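Local coordinates for ABC transporter (Caldanaerobius, PDB 4G68), which probably binds xylan-derived sugars as the extracellular solute-binding component of an ABC transporter, and holds a xylose-based glycan in its pocket, at residues D104-K109 against Q124-G129; D204-F209 against A296-G301; A415-L420 against T427-V432. One frame throughout, in Å; residues are numbered along the deposited sequence.

Contact 1 (D104-K109 against Q124-G129); sequences DAYKTK and QTWAGG. With XYP (beta-D-xylopyranose), chain D; XYP (beta-D-xylopyranose), chain B.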
# COMPACT_ATOMS: atom_id res chain seq x y z
N ASP A 104 1.59 -5.72 -10.11
CA ASP A 104 0.51 -5.30 -11.02
C ASP A 104 0.02 -6.47 -11.92
O ASP A 104 -1.19 -6.61 -12.19
CB ASP A 104 0.91 -4.05 -11.79
CG ASP A 104 0.73 -2.84 -10.95
OD1 ASP A 104 -0.44 -2.56 -10.56
OD2 ASP A 104 1.75 -2.30 -10.55
N ALA A 105 0.93 -7.35 -12.32
CA ALA A 105 0.47 -8.58 -13.09
C ALA A 105 -0.32 -9.54 -12.18
O ALA A 105 -1.18 -10.30 -12.65
CB ALA A 105 1.65 -9.28 -13.66
N TYR A 106 -0.02 -9.50 -10.87
CA TYR A 106 -0.72 -10.39 -9.94
C TYR A 106 -2.18 -10.01 -9.80
O TYR A 106 -3.04 -10.86 -9.75
CB TYR A 106 -0.03 -10.32 -8.57
CG TYR A 106 -0.71 -11.18 -7.55
CD1 TYR A 106 -0.36 -12.47 -7.41
CD2 TYR A 106 -1.68 -10.67 -6.66
CE1 TYR A 106 -0.96 -13.29 -6.45
CE2 TYR A 106 -2.34 -11.50 -5.74
CZ TYR A 106 -1.91 -12.80 -5.59
OH TYR A 106 -2.54 -13.71 -4.73
N LYS A 107 -2.46 -8.70 -9.77
CA LYS A 107 -3.89 -8.29 -9.78
C LYS A 107 -4.63 -8.91 -10.94
O LYS A 107 -5.74 -9.47 -10.75
CB LYS A 107 -3.97 -6.77 -9.97
CG LYS A 107 -3.26 -6.06 -8.83
CD LYS A 107 -3.11 -4.56 -9.16
CE LYS A 107 -2.35 -3.96 -7.99
NZ LYS A 107 -1.95 -2.50 -8.27
N THR A 108 -4.03 -8.83 -12.15
CA THR A 108 -4.67 -9.45 -13.30
C THR A 108 -4.87 -10.96 -13.14
O THR A 108 -5.96 -11.50 -13.42
CB THR A 108 -3.86 -9.16 -14.57
OG1 THR A 108 -3.73 -7.74 -14.71
CG2 THR A 108 -4.53 -9.74 -15.83
N LYS A 109 -3.81 -11.61 -12.70
CA LYS A 109 -3.77 -13.07 -12.54
C LYS A 109 -4.87 -13.51 -11.55
O LYS A 109 -5.65 -14.41 -11.91
CB LYS A 109 -2.44 -13.52 -12.03
CG LYS A 109 -2.28 -15.04 -12.02
CD LYS A 109 -0.88 -15.43 -11.58
CE LYS A 109 -0.82 -16.98 -11.54
NZ LYS A 109 0.35 -17.64 -10.95
N GLN A 124 -2.77 -14.36 -1.74
CA GLN A 124 -2.60 -13.04 -1.15
C GLN A 124 -3.60 -12.09 -1.79
O GLN A 124 -3.97 -12.27 -2.94
CB GLN A 124 -1.19 -12.57 -1.39
CG GLN A 124 -0.84 -11.21 -0.82
CD GLN A 124 0.59 -10.75 -1.12
OE1 GLN A 124 1.40 -11.52 -1.60
NE2 GLN A 124 0.92 -9.51 -0.72
N THR A 125 -4.10 -11.11 -1.03
CA THR A 125 -5.08 -10.24 -1.59
C THR A 125 -4.99 -8.92 -0.82
O THR A 125 -4.21 -8.80 0.15
CB THR A 125 -6.51 -10.82 -1.49
OG1 THR A 125 -7.39 -10.02 -2.24
CG2 THR A 125 -7.03 -10.83 -0.03
N TRP A 126 -5.77 -7.99 -1.29
CA TRP A 126 -6.01 -6.73 -0.59
C TRP A 126 -7.41 -6.73 -0.08
O TRP A 126 -8.36 -6.93 -0.83
CB TRP A 126 -5.83 -5.51 -1.55
CG TRP A 126 -4.35 -5.39 -1.96
CD1 TRP A 126 -3.30 -4.80 -1.28
CD2 TRP A 126 -3.77 -5.94 -3.15
NE1 TRP A 126 -2.12 -4.93 -1.98
CE2 TRP A 126 -2.36 -5.57 -3.14
CE3 TRP A 126 -4.29 -6.64 -4.25
CZ2 TRP A 126 -1.50 -5.97 -4.11
CZ3 TRP A 126 -3.42 -7.00 -5.28
CH2 TRP A 126 -2.05 -6.63 -5.22
N ALA A 127 -7.54 -6.58 1.25
CA ALA A 127 -8.88 -6.63 1.87
C ALA A 127 -9.64 -5.36 1.60
O ALA A 127 -9.01 -4.33 1.33
CB ALA A 127 -8.74 -6.84 3.39
N GLY A 128 -10.98 -5.41 1.78
CA GLY A 128 -11.87 -4.30 1.39
C GLY A 128 -12.40 -4.44 0.01
O GLY A 128 -12.80 -5.54 -0.44
N GLY A 129 -12.45 -3.32 -0.72
CA GLY A 129 -13.05 -3.34 -1.99
C GLY A 129 -12.49 -4.26 -3.03
O GLY A 129 -13.22 -4.83 -3.83
C1 XYP D . -0.28 -2.12 -3.47
C2 XYP D . -1.25 -2.30 -4.64
C3 XYP D . -1.91 -0.94 -4.91
C4 XYP D . -2.48 -0.29 -3.63
C5 XYP D . -1.48 -0.35 -2.43
O2 XYP D . -0.54 -2.82 -5.75
O3 XYP D . -2.93 -1.18 -5.90
O4 XYP D . -2.88 1.06 -3.83
O5 XYP D . -0.94 -1.66 -2.31
C1 XYP B . 3.90 -4.86 -2.23
C2 XYP B . 2.93 -4.77 -1.05
C3 XYP B . 1.52 -4.67 -1.67
C4 XYP B . 1.53 -3.42 -2.51
C5 XYP B . 2.63 -3.51 -3.59
O2 XYP B . 3.03 -6.01 -0.34
O3 XYP B . 0.66 -4.46 -0.53
O4 XYP B . 0.25 -3.37 -3.15
O5 XYP B . 3.89 -3.65 -2.92
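Tyr-106 and Lys-107, neighbours on helix 103-115, reach strand 122-126 at two separate points. The helix and strand segments run almost perpendicular, at 96°, and their axes stay 10.2 Å apart, so long side chains have to bridge the space. With CG anti to the backbone N (chi1 179°), Tyr-106 points its ring at the strand and donates from OH to the backbone O of Gln-124 at 2.7 Å; this acceptor lies at the edge of the ring, near its plane. The amide of Gln-124 is anchored separately, its OE1 accepting from the backbone N of Leu-70. Lys-107 crosses the Trp-126 ring system at about a right angle, its CG resting 3.7 Å from CZ3. Its extended chain carries NZ past the indole to three oxygens: Asp-104 OD1 in a salt bridge, and O2 and O3 of the chain D xylose, each 2.9 Å from NZ. C2 of that sugar sits over one face of Trp-126, 3.3 Å above the plane, near the rim. The indole NE1 donates to O3 of the chain B xylose at 3.2 Å, and weakly to O4, the glycosidic oxygen joining the two sugars. With an alanine at Trp-126, the chain D xylose would probably lose the surface under C2, O3 of chain B its N-H donor, and Lys-107 CG its neighbour at CZ3. Packing is looser between Tyr-106 CD2 and Trp-126 CZ3, 4.3 Å apart, and the helix flank bearing Ala-105 and Thr-108 faces solvent. An aromatic platform beside charged and polar groups is characteristic of carbohydrate pockets, built here on a beta-alpha-beta crossover of the periplasmic binding protein fold.

Contact 2 (D204-F209 against A296-G301); sequences DAIKTF and AAMYFG
The methyl group of Ala-297 stands over the middle of the Phe-209 ring, a small bump set on a flat surface. CB is 3.5 Å from the ring centroid and only 9° off the normal, a CH-pi contact in which all six ring carbons lie at similar distances; the nearest, CE2, is 3.6 Å from Ala-297 CB. Beside it, Met-298, present as selenomethionine, supplies the longer projection. Its chain runs out from the strand and then bends at the selenium (chi3 -80°), which turns CE into the shallow groove between Ile-206 and Phe-209, which stand about one turn apart on helix 199-211. There CE lies 4.1 Å from Ile-206 CG1, the two side chains crossing at about a right angle, and 4.3 Å from Phe-209 CD2. Segment 296-301 thus offers a short knob and a long one, and the helix receives them with a ring face and a groove. Phe-188 of helix 185-191 fills in from the side: its ring meets that of Phe-209 edge to face and also touches Ala-297 and Met-298. The backbone of Ala-297 is held independently by hydrogen bonds with Asn-184 and Thr-215. Between the two segments no hydrogen bond or salt bridge forms; they are joined by buried apolar surfaces alone, so their fit depends on complementary shape and not on directional bonds.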
# COMPACT_ATOMS: atom_id res chain seq x y z
N ASP A 204 8.26 24.79 -1.99
CA ASP A 204 9.55 25.51 -1.94
C ASP A 204 10.74 24.55 -2.01
O ASP A 204 11.77 24.82 -2.70
CB ASP A 204 9.63 26.42 -0.72
CG ASP A 204 10.91 27.16 -0.64
OD1 ASP A 204 11.14 28.03 -1.51
OD2 ASP A 204 11.70 26.93 0.31
N ALA A 205 10.63 23.42 -1.34
CA ALA A 205 11.71 22.41 -1.39
C ALA A 205 11.86 21.80 -2.73
O ALA A 205 12.97 21.57 -3.18
CB ALA A 205 11.58 21.36 -0.29
N ILE A 206 10.75 21.47 -3.39
CA ILE A 206 10.83 20.99 -4.74
C ILE A 206 11.60 22.00 -5.64
O ILE A 206 12.48 21.60 -6.45
CB ILE A 206 9.40 20.79 -5.24
CG1 ILE A 206 8.83 19.50 -4.60
CG2 ILE A 206 9.35 20.71 -6.75
CD1 ILE A 206 7.33 19.49 -4.62
N LYS A 207 11.28 23.28 -5.49
CA LYS A 207 11.92 24.33 -6.30
C LYS A 207 13.38 24.43 -5.96
O LYS A 207 14.21 24.58 -6.87
CB LYS A 207 11.24 25.71 -6.14
CG LYS A 207 9.86 25.75 -6.82
CD LYS A 207 9.18 27.11 -6.67
CE LYS A 207 7.76 27.16 -7.27
NZ LYS A 207 6.85 28.21 -6.64
N THR A 208 13.72 24.26 -4.69
CA THR A 208 15.13 24.33 -4.27
C THR A 208 15.93 23.18 -4.85
O THR A 208 17.04 23.40 -5.47
CB THR A 208 15.30 24.37 -2.73
OG1 THR A 208 14.75 25.58 -2.23
CG2 THR A 208 16.84 24.33 -2.29
N PHE A 209 15.39 21.96 -4.72
CA PHE A 209 16.10 20.82 -5.30
C PHE A 209 16.22 20.94 -6.80
O PHE A 209 17.32 20.68 -7.37
CB PHE A 209 15.51 19.45 -4.86
CG PHE A 209 15.74 19.12 -3.40
CD1 PHE A 209 17.05 18.89 -2.90
CD2 PHE A 209 14.65 19.00 -2.50
CE1 PHE A 209 17.23 18.59 -1.55
CE2 PHE A 209 14.84 18.72 -1.14
CZ PHE A 209 16.16 18.51 -0.67
N ALA A 296 17.23 11.00 -5.91
CA ALA A 296 16.10 11.91 -5.70
C ALA A 296 16.02 12.23 -4.21
O ALA A 296 16.38 11.39 -3.37
CB ALA A 296 14.77 11.29 -6.19
N ALA A 297 15.57 13.45 -3.89
CA ALA A 297 15.51 13.93 -2.53
C ALA A 297 14.42 13.22 -1.68
O ALA A 297 14.59 13.00 -0.47
CB ALA A 297 15.18 15.45 -2.52
N MSE A 298 13.30 12.84 -2.31
CA MSE A 298 12.10 12.36 -1.61
C MSE A 298 11.41 11.25 -2.38
O MSE A 298 11.59 11.07 -3.60
CB MSE A 298 11.12 13.53 -1.49
CG MSE A 298 11.70 14.60 -0.55
SE MSE A 298 10.41 16.12 -0.39
CE MSE A 298 10.87 17.02 -2.09
N TYR A 299 10.62 10.48 -1.68
CA TYR A 299 9.83 9.46 -2.32
C TYR A 299 8.52 9.44 -1.47
O TYR A 299 8.56 9.58 -0.28
CB TYR A 299 10.58 8.11 -2.15
CG TYR A 299 9.82 6.95 -2.80
CD1 TYR A 299 10.11 6.56 -4.10
CD2 TYR A 299 8.81 6.30 -2.12
CE1 TYR A 299 9.43 5.49 -4.70
CE2 TYR A 299 8.10 5.24 -2.70
CZ TYR A 299 8.43 4.82 -3.96
OH TYR A 299 7.70 3.77 -4.52
N PHE A 300 7.38 9.28 -2.10
CA PHE A 300 6.14 9.21 -1.31
C PHE A 300 5.31 8.00 -1.76
O PHE A 300 5.04 7.79 -2.97
CB PHE A 300 5.28 10.50 -1.41
CG PHE A 300 3.96 10.39 -0.70
CD1 PHE A 300 3.89 10.58 0.72
CD2 PHE A 300 2.79 10.08 -1.40
CE1 PHE A 300 2.67 10.41 1.40
CE2 PHE A 300 1.56 9.93 -0.73
CZ PHE A 300 1.48 10.09 0.67
N GLY A 301 4.92 7.19 -0.77
CA GLY A 301 4.01 6.09 -1.10
C GLY A 301 3.81 5.18 0.09
O GLY A 301 3.84 5.66 1.26

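Contact 3 (A415-L420 against T427-V432); sequences AWDIYL and THKDLV. With XYP (beta-D-xylopyranose), chain D.
Trp-416 and Asp-417 face His-428 and Lys-429 across two consecutive helices, 416-419 and 422-436, joined by a short connection in a fold of the periplasmic binding protein type; the first helix lines the sugar pocket. On the side remote from the sugar, the six-membered ring of Trp-416 and the imidazole of His-428 make an offset stack, centroids 4.6 Å apart and planes at 25°. Trp-416 CE3 lies over one imidazole face, 3.4 Å from NE2 and displaced toward the rim. That NE2 is also hydrogen-bonded to Asp-232 OD1, while the other carboxylate oxygen of Asp-232 takes the backbone N of Trp-416, so one acidic residue ties the stacked pair together. Behind the stack, Leu-420 CD1 touches His-428 CB more loosely.

Asp-417 carries the sugar-binding part of the contact. Its CB packs 4.0 Å from Lys-429 CD, an aliphatic touch between the two helices. CG sits between the backbone N and the carbonyl carbon (chi1 66°), a rotation that presents the carboxylate to the chain D xylose, with CG itself near both O3 and O4. At the tip the two oxygens divide the work: OD1 accepts from the sugar O4 at 2.6 Å, and OD2 accepts from O3 at the same distance of 2.6 Å. Two adjacent hydroxyls are thereby gripped by one acid, which is likely to fix the orientation of this end of the sugar. The Lys-429 chain bends at its third torsion (chi3 61°), and its NZ remains 4.8 Å from Asp-417 OD2. A single water fills the interval, accepting from Lys-429 NZ and donating to Asp-417 OD2, which lies 2.7 Å from the water oxygen.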
# COMPACT_ATOMS: atom_id res chain seq x y z
N ALA A 415 -5.94 3.19 0.28
CA ALA A 415 -5.80 3.81 -1.06
C ALA A 415 -7.02 3.51 -1.90
O ALA A 415 -7.62 2.44 -1.75
CB ALA A 415 -4.58 3.24 -1.70
N TRP A 416 -7.43 4.45 -2.77
CA TRP A 416 -8.73 4.36 -3.30
C TRP A 416 -8.90 3.16 -4.23
O TRP A 416 -10.02 2.73 -4.46
CB TRP A 416 -9.09 5.65 -4.06
CG TRP A 416 -9.28 6.84 -3.14
CD1 TRP A 416 -8.80 7.05 -1.82
CD2 TRP A 416 -9.96 8.07 -3.50
NE1 TRP A 416 -9.14 8.31 -1.40
CE2 TRP A 416 -9.82 8.98 -2.37
CE3 TRP A 416 -10.63 8.51 -4.66
CZ2 TRP A 416 -10.39 10.27 -2.37
CZ3 TRP A 416 -11.17 9.80 -4.65
CH2 TRP A 416 -11.06 10.65 -3.53
N ASP A 417 -7.82 2.66 -4.84
CA ASP A 417 -7.96 1.50 -5.74
C ASP A 417 -8.02 0.14 -5.00
O ASP A 417 -8.20 -0.89 -5.68
CB ASP A 417 -6.81 1.43 -6.76
CG ASP A 417 -5.43 1.16 -6.08
OD1 ASP A 417 -5.28 1.35 -4.84
OD2 ASP A 417 -4.51 0.71 -6.83
N ILE A 418 -7.96 0.17 -3.67
CA ILE A 418 -8.25 -0.99 -2.84
C ILE A 418 -9.64 -0.77 -2.21
O ILE A 418 -10.30 -1.70 -1.81
CB ILE A 418 -7.25 -1.06 -1.61
CG1 ILE A 418 -5.86 -1.23 -2.02
CG2 ILE A 418 -7.66 -2.12 -0.57
CD1 ILE A 418 -4.91 -1.36 -0.82
N TYR A 419 -10.05 0.46 -2.04
CA TYR A 419 -11.32 0.70 -1.37
C TYR A 419 -12.42 0.58 -2.41
O TYR A 419 -13.44 -0.12 -2.15
CB TYR A 419 -11.33 2.13 -0.76
CG TYR A 419 -12.54 2.29 0.15
CD1 TYR A 419 -12.41 2.10 1.51
CD2 TYR A 419 -13.79 2.64 -0.36
CE1 TYR A 419 -13.50 2.21 2.36
CE2 TYR A 419 -14.91 2.77 0.47
CZ TYR A 419 -14.73 2.58 1.83
OH TYR A 419 -15.80 2.66 2.71
N LEU A 420 -12.26 1.25 -3.58
CA LEU A 420 -13.15 1.02 -4.74
C LEU A 420 -12.91 -0.38 -5.36
O LEU A 420 -11.91 -1.02 -5.04
CB LEU A 420 -12.99 2.12 -5.85
CG LEU A 420 -13.15 3.57 -5.33
CD1 LEU A 420 -12.62 4.62 -6.28
CD2 LEU A 420 -14.64 3.86 -5.00
N THR A 427 -11.09 3.79 -13.17
CA THR A 427 -11.44 5.16 -13.59
C THR A 427 -10.57 6.17 -12.83
O THR A 427 -10.01 7.08 -13.43
CB THR A 427 -12.95 5.41 -13.34
OG1 THR A 427 -13.68 4.73 -14.34
CG2 THR A 427 -13.29 6.92 -13.43
N HIS A 428 -10.51 6.03 -11.49
CA HIS A 428 -9.70 6.96 -10.66
C HIS A 428 -8.25 6.89 -11.01
O HIS A 428 -7.62 7.93 -11.19
CB HIS A 428 -9.97 6.63 -9.16
CG HIS A 428 -9.18 7.47 -8.20
ND1 HIS A 428 -9.23 8.83 -8.23
CD2 HIS A 428 -8.31 7.12 -7.21
CE1 HIS A 428 -8.44 9.32 -7.26
NE2 HIS A 428 -7.87 8.25 -6.61
N LYS A 429 -7.67 5.68 -11.17
CA LYS A 429 -6.24 5.54 -11.55
C LYS A 429 -5.99 6.25 -12.92
O LYS A 429 -5.02 6.96 -13.05
CB LYS A 429 -5.89 4.06 -11.72
CG LYS A 429 -5.71 3.39 -10.38
CD LYS A 429 -5.62 1.86 -10.51
CE LYS A 429 -4.45 1.38 -11.34
NZ LYS A 429 -4.65 -0.10 -11.53
N ASP A 430 -6.88 6.04 -13.90
CA ASP A 430 -6.63 6.63 -15.22
C ASP A 430 -6.83 8.19 -15.22
O ASP A 430 -6.07 8.93 -15.81
CB ASP A 430 -7.67 6.06 -16.20
CG ASP A 430 -7.43 4.60 -16.58
OD1 ASP A 430 -6.42 3.96 -16.23
OD2 ASP A 430 -8.40 4.05 -17.16
N LEU A 431 -7.79 8.67 -14.47
CA LEU A 431 -8.09 10.13 -14.40
C LEU A 431 -6.98 10.85 -13.63
O LEU A 431 -6.58 11.95 -14.03
CB LEU A 431 -9.44 10.42 -13.78
CG LEU A 431 -10.60 10.12 -14.75
CD1 LEU A 431 -11.94 10.41 -14.06
CD2 LEU A 431 -10.49 10.92 -16.04
N VAL A 432 -6.46 10.22 -12.57
CA VAL A 432 -5.28 10.74 -11.89
C VAL A 432 -4.06 10.74 -12.82
O VAL A 432 -3.23 11.71 -12.85
CB VAL A 432 -5.03 10.04 -10.52
CG1 VAL A 432 -3.72 10.49 -9.95
CG2 VAL A 432 -6.13 10.45 -9.54
C1 XYP D . -0.28 -2.12 -3.47
C2 XYP D . -1.25 -2.30 -4.64
C3 XYP D . -1.91 -0.94 -4.91
C4 XYP D . -2.48 -0.29 -3.63
C5 XYP D . -1.48 -0.35 -2.43
O2 XYP D . -0.54 -2.82 -5.75
O3 XYP D . -2.93 -1.18 -5.90
O4 XYP D . -2.88 1.06 -3.83
O5 XYP D . -0.94 -1.66 -2.31
O HOH W 1 -4.40 -1.06 -8.83

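Overall arrangement
Followed from the N terminus, the three contacts come strictly in series, with none nested in or crossing another. Contact 1 closes a loop of 14 residues between its segments, tying helix 103-115 to strand 122-126. Contact 2 spans 86 largely helical residues, bringing strand 298-300 back against helix 199-211. Contact 3 closes only six residues near the C-terminal end. Contacts 1 and 2 reach the same mixed sheet on opposite sides of the chain's centre, their centres 30 Å apart. Contacts 1 and 3 meet directly, Ile-418 packing against Trp-126 and Ala-127, and both grip the chain D xylose, whereas contact 2 is structural packing that touches neither contact 1 nor contact 3.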